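Local structure of hypothetical protein VC1899 (Vibrio cholerae, 1XMX) at residues 252-255 with 256-260; 369-372 with 373-377. The protein is of unknown function but carries a Card1-like endonuclease domain of the PDDEXK clan and may bind, and perhaps cleave, nucleic acid. All coordinates share one frame; numbering follows the deposited sequence.

Contact 1 of 2, residues 252-255 with 256-260; sequences EWLE and TLVHS
Thr256 grips the carbonyl of Glu252 twice, with its hydroxyl and with its backbone amide, and so shows how a threonine within a helix can fold back on the preceding turn. With OG1 beside its own backbone N (chi1 -60°), the hydroxyl donates to Glu252 O at 2.8 Å, from 38° above the carbonyl plane. Thr256 N reaches Glu252 O at 3.1 Å from the opposite face, in a nearly straight bond. The amides of Leu257, Val258 and His259 repeat the i to i+4 pattern, binding the carbonyls of Trp253, Leu254 and Glu255. On the apolar flank, Leu257 CD2 lies 4.4 Å from Trp253 CZ3, approaching the indole obliquely, and equally far from Leu254 CD1. Val258 CG2 presses closer to the backbone, 3.1 Å from Leu254 O. Farther out, the rings of Trp177 and Phe344 each meet the Trp253 ring edge-to-face, while Leu254 and Val258 settle on Cys309 of strand 303-310. The Glu255 side chain also touches Cys309; its OE2 accepts a bond from Asn278 ND2, and its OE1 lies close to Asp295 OD1. Within 252-260, apolar side chains thus pack on helix 164-179 and strand 303-310, while the carboxylates of Glu252 and Glu255 come together, Glu252 OE1 lying 3.2 Å from Glu255 OE2 with both atoms acceptors. The bond to Glu252 O probably restrains the rotation of the Thr256 hydroxyl.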
loop_
_atom_site.group_PDB
_atom_site.type_symbol
_atom_site.label_atom_id
_atom_site.label_comp_id
_atom_site.label_asym_id
_atom_site.label_seq_id
_atom_site.Cartn_x
_atom_site.Cartn_y
_atom_site.Cartn_z
ATOM N N GLU A 252 10.306 13.638 -10.503
ATOM C CA GLU A 252 9.043 12.877 -10.454
ATOM C C GLU A 252 8.861 11.952 -11.634
ATOM O O GLU A 252 7.913 11.193 -11.648
ATOM C CB GLU A 252 7.850 13.810 -10.396
ATOM C CG GLU A 252 7.938 14.831 -9.282
ATOM C CD GLU A 252 6.559 15.162 -8.766
ATOM O OE1 GLU A 252 5.594 14.605 -9.356
ATOM O OE2 GLU A 252 6.446 15.970 -7.791
ATOM N N TRP A 253 9.759 12.022 -12.634
ATOM C CA TRP A 253 9.719 11.086 -13.755
ATOM C C TRP A 253 9.739 9.590 -13.331
ATOM O O TRP A 253 9.138 8.734 -13.987
ATOM C CB TRP A 253 10.860 11.367 -14.750
ATOM C CG TRP A 253 12.211 11.041 -14.246
ATOM C CD1 TRP A 253 13.049 11.884 -13.602
ATOM C CD2 TRP A 253 12.901 9.769 -14.329
ATOM N NE1 TRP A 253 14.209 11.239 -13.281
ATOM C CE2 TRP A 253 14.149 9.942 -13.704
ATOM C CE3 TRP A 253 12.592 8.521 -14.891
ATOM C CZ2 TRP A 253 15.091 8.938 -13.637
ATOM C CZ3 TRP A 253 13.524 7.501 -14.796
ATOM C CH2 TRP A 253 14.754 7.711 -14.185
ATOM N N LEU A 254 10.467 9.273 -12.265
ATOM C CA LEU A 254 10.722 7.879 -11.907
ATOM C C LEU A 254 9.503 7.286 -11.221
ATOM O O LEU A 254 9.166 6.125 -11.424
ATOM C CB LEU A 254 11.933 7.787 -10.989
ATOM C CG LEU A 254 12.213 6.362 -10.514
ATOM C CD1 LEU A 254 12.519 5.354 -11.661
ATOM C CD2 LEU A 254 13.367 6.412 -9.531
ATOM N N GLU A 255 8.830 8.075 -10.406
ATOM C CA GLU A 255 7.612 7.581 -9.718
ATOM C C GLU A 255 6.449 7.515 -10.734
ATOM O O GLU A 255 5.581 6.681 -10.626
ATOM C CB GLU A 255 7.255 8.451 -8.519
ATOM C CG GLU A 255 7.092 9.958 -8.874
ATOM C CD GLU A 255 6.904 10.842 -7.650
ATOM O OE1 GLU A 255 7.228 10.426 -6.516
ATOM O OE2 GLU A 255 6.453 11.976 -7.791
ATOM N N THR A 256 6.398 8.467 -11.648
ATOM C CA THR A 256 5.444 8.444 -12.737
ATOM C C THR A 256 5.577 7.204 -13.617
ATOM O O THR A 256 4.566 6.609 -13.985
ATOM C CB THR A 256 5.645 9.690 -13.636
ATOM O OG1 THR A 256 5.435 10.868 -12.852
ATOM C CG2 THR A 256 4.616 9.698 -14.757
ATOM N N LEU A 257 6.819 6.859 -13.988
ATOM C CA LEU A 257 7.167 5.636 -14.719
ATOM C C LEU A 257 6.764 4.371 -13.914
ATOM O O LEU A 257 6.157 3.429 -14.450
ATOM C CB LEU A 257 8.678 5.603 -15.014
ATOM C CG LEU A 257 9.182 4.262 -15.584
ATOM C CD1 LEU A 257 8.704 3.983 -17.008
ATOM C CD2 LEU A 257 10.700 4.230 -15.465
ATOM N N VAL A 258 7.098 4.352 -12.624
ATOM C CA VAL A 258 6.740 3.208 -11.820
ATOM C C VAL A 258 5.211 3.081 -11.724
ATOM O O VAL A 258 4.666 1.993 -11.857
ATOM C CB VAL A 258 7.311 3.258 -10.407
ATOM C CG1 VAL A 258 6.684 2.085 -9.557
ATOM C CG2 VAL A 258 8.873 3.218 -10.457
ATOM N N HIS A 259 4.517 4.177 -11.500
ATOM C CA HIS A 259 3.076 4.112 -11.473
ATOM C C HIS A 259 2.496 3.606 -12.806
ATOM O O HIS A 259 1.596 2.770 -12.835
ATOM C CB HIS A 259 2.520 5.464 -11.099
ATOM C CG HIS A 259 1.030 5.526 -11.084
ATOM N ND1 HIS A 259 0.262 4.885 -10.123
ATOM C CD2 HIS A 259 0.163 6.164 -11.908
ATOM C CE1 HIS A 259 -1.014 5.149 -10.345
ATOM N NE2 HIS A 259 -1.099 5.921 -11.419
ATOM N N SER A 260 3.008 4.143 -13.897
ATOM C CA SER A 260 2.568 3.759 -15.225
ATOM C C SER A 260 2.843 2.276 -15.531
ATOM O O SER A 260 2.084 1.654 -16.243
ATOM C CB SER A 260 3.262 4.642 -16.248
ATOM O OG SER A 260 2.666 5.935 -16.253
#

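Contact 2 of 2, residues 369-372 with 373-377; sequences KDLK and THLTQ
Leu371 and Leu375 lie side by side, one turn apart and pointing the same way, and form the close-packed flank of this helix start. Leu371 CD1 comes within 3.9 Å of Leu375 CG, and both side chains rest on Ile363 of strand 361-363. Beneath them Leu375 N donates to Leu371 O at 2.9 Å. Asp370 occupies the N-cap position of helix 371-380 within the Card1-like endonuclease domain, yet its carboxylate makes no capping bond. Asp370 O accepts from His374 N at 3.0 Å, nearly along the C=O axis. The imidazole of His374, held beside its own backbone N (chi1 -63°), swings back so that NE2 lies 3.5 Å from Asp370 CB. Here the looser, solvent side begins: a water in the plane of the ring, at its edge, is 2.7 Å from His374 NE2 and donates to Asp370 OD2, linking the imidazole to a carboxylate whose OD2 is itself 4.4 Å from His374 NE2. Farther round, Lys372 O is held from opposite faces by Thr376 N and by Thr376 OG1, the latter at 2.6 Å. A second water donates to that hydroxyl oxygen and weakly receives Lys372 NZ, whose chain bends at its outer torsions.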
loop_
_atom_site.group_PDB
_atom_site.type_symbol
_atom_site.label_atom_id
_atom_site.label_comp_id
_atom_site.label_asym_id
_atom_site.label_seq_id
_atom_site.Cartn_x
_atom_site.Cartn_y
_atom_site.Cartn_z
ATOM N N LYS A 369 16.354 -1.195 -16.223
ATOM C CA LYS A 369 16.010 -1.582 -17.598
ATOM C C LYS A 369 15.071 -2.812 -17.630
ATOM O O LYS A 369 14.450 -3.089 -18.639
ATOM C CB LYS A 369 17.251 -1.775 -18.483
ATOM C CG LYS A 369 18.281 -2.704 -17.920
ATOM C CD LYS A 369 19.654 -1.944 -17.733
ATOM C CE LYS A 369 20.406 -1.714 -19.065
ATOM N NZ LYS A 369 20.920 -0.290 -19.199
ATOM N N ASP A 370 14.931 -3.515 -16.506
ATOM C CA ASP A 370 13.909 -4.550 -16.391
ATOM C C ASP A 370 12.840 -4.222 -15.337
ATOM O O ASP A 370 12.425 -5.066 -14.580
ATOM C CB ASP A 370 14.607 -5.826 -16.093
ATOM C CG ASP A 370 15.506 -6.232 -17.228
ATOM O OD1 ASP A 370 14.994 -6.483 -18.339
ATOM O OD2 ASP A 370 16.728 -6.263 -17.030
ATOM N N LEU A 371 12.443 -2.963 -15.276
ATOM C CA LEU A 371 11.600 -2.484 -14.184
ATOM C C LEU A 371 10.334 -3.332 -14.187
ATOM O O LEU A 371 9.880 -3.789 -13.169
ATOM C CB LEU A 371 11.258 -0.993 -14.378
ATOM C CG LEU A 371 10.311 -0.282 -13.393
ATOM C CD1 LEU A 371 10.785 -0.359 -11.903
ATOM C CD2 LEU A 371 10.052 1.142 -13.784
ATOM N N LYS A 372 9.776 -3.555 -15.361
ATOM C CA LYS A 372 8.453 -4.129 -15.420
ATOM C C LYS A 372 8.481 -5.601 -14.947
ATOM O O LYS A 372 7.599 -6.030 -14.234
ATOM C CB LYS A 372 7.845 -3.962 -16.816
ATOM C CG LYS A 372 6.494 -4.686 -16.957
ATOM C CD LYS A 372 5.724 -4.077 -18.094
ATOM C CE LYS A 372 5.305 -5.124 -19.102
ATOM N NZ LYS A 372 4.020 -5.727 -18.605
ATOM N N THR A 373 9.512 -6.337 -15.321
ATOM C CA THR A 373 9.718 -7.703 -14.872
ATOM C C THR A 373 9.984 -7.835 -13.359
ATOM O O THR A 373 9.396 -8.696 -12.686
ATOM C CB THR A 373 10.838 -8.349 -15.685
ATOM O OG1 THR A 373 10.349 -8.507 -17.017
ATOM C CG2 THR A 373 11.230 -9.676 -15.154
ATOM N N HIS A 374 10.855 -6.984 -12.826
ATOM C CA HIS A 374 11.155 -7.021 -11.390
ATOM C C HIS A 374 9.940 -6.622 -10.572
ATOM O O HIS A 374 9.705 -7.181 -9.527
ATOM C CB HIS A 374 12.341 -6.143 -11.045
ATOM C CG HIS A 374 13.616 -6.567 -11.691
ATOM N ND1 HIS A 374 14.211 -7.780 -11.439
ATOM C CD2 HIS A 374 14.432 -5.931 -12.571
ATOM C CE1 HIS A 374 15.340 -7.877 -12.127
ATOM N NE2 HIS A 374 15.497 -6.767 -12.816
ATOM N N LEU A 375 9.145 -5.684 -11.053
ATOM C CA LEU A 375 7.929 -5.325 -10.375
ATOM C C LEU A 375 6.909 -6.472 -10.416
ATOM O O LEU A 375 6.204 -6.729 -9.440
ATOM C CB LEU A 375 7.355 -4.051 -10.987
ATOM C CG LEU A 375 7.925 -2.648 -10.603
ATOM C CD1 LEU A 375 7.136 -1.539 -11.210
ATOM C CD2 LEU A 375 7.914 -2.489 -9.067
ATOM N N THR A 376 6.817 -7.145 -11.558
ATOM C CA THR A 376 5.941 -8.303 -11.727
ATOM C C THR A 376 6.357 -9.377 -10.750
ATOM O O THR A 376 5.549 -9.898 -10.026
ATOM C CB THR A 376 5.979 -8.850 -13.208
ATOM O OG1 THR A 376 5.667 -7.795 -14.127
ATOM C CG2 THR A 376 4.902 -9.964 -13.415
ATOM N N GLN A 377 7.627 -9.693 -10.707
ATOM C CA GLN A 377 8.098 -10.668 -9.762
ATOM C C GLN A 377 7.694 -10.325 -8.334
ATOM O O GLN A 377 7.219 -11.214 -7.608
ATOM C CB GLN A 377 9.600 -10.832 -9.886
ATOM C CG GLN A 377 9.964 -11.375 -11.280
ATOM C CD GLN A 377 11.465 -11.405 -11.556
ATOM O OE1 GLN A 377 12.258 -10.670 -10.943
ATOM N NE2 GLN A 377 11.848 -12.189 -12.524
HETATM O O HOH W 1 17.709 -6.901 -14.301
HETATM O O HOH W 2 3.798 -8.217 -16.472
#

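How the contacts relate
Following the chain from the N terminus, contact 1 comes first, within helix 243-266, and contact 2 follows more than a hundred residues later, at the start of helix 371-380. Each closes only a turn of its own helix, so the two stand in series and neither encloses nor crosses the other. Between them run the strands and helices of the endonuclease core. Their centres are 13 Å apart, and their apolar flanks touch: Leu257 CD2 packs 3.6 Å from Leu371 CD2, and Val258 CG1 lies 4.0 Å from Leu375 CD1. Helix 371-380 is thus packed against helix 243-266.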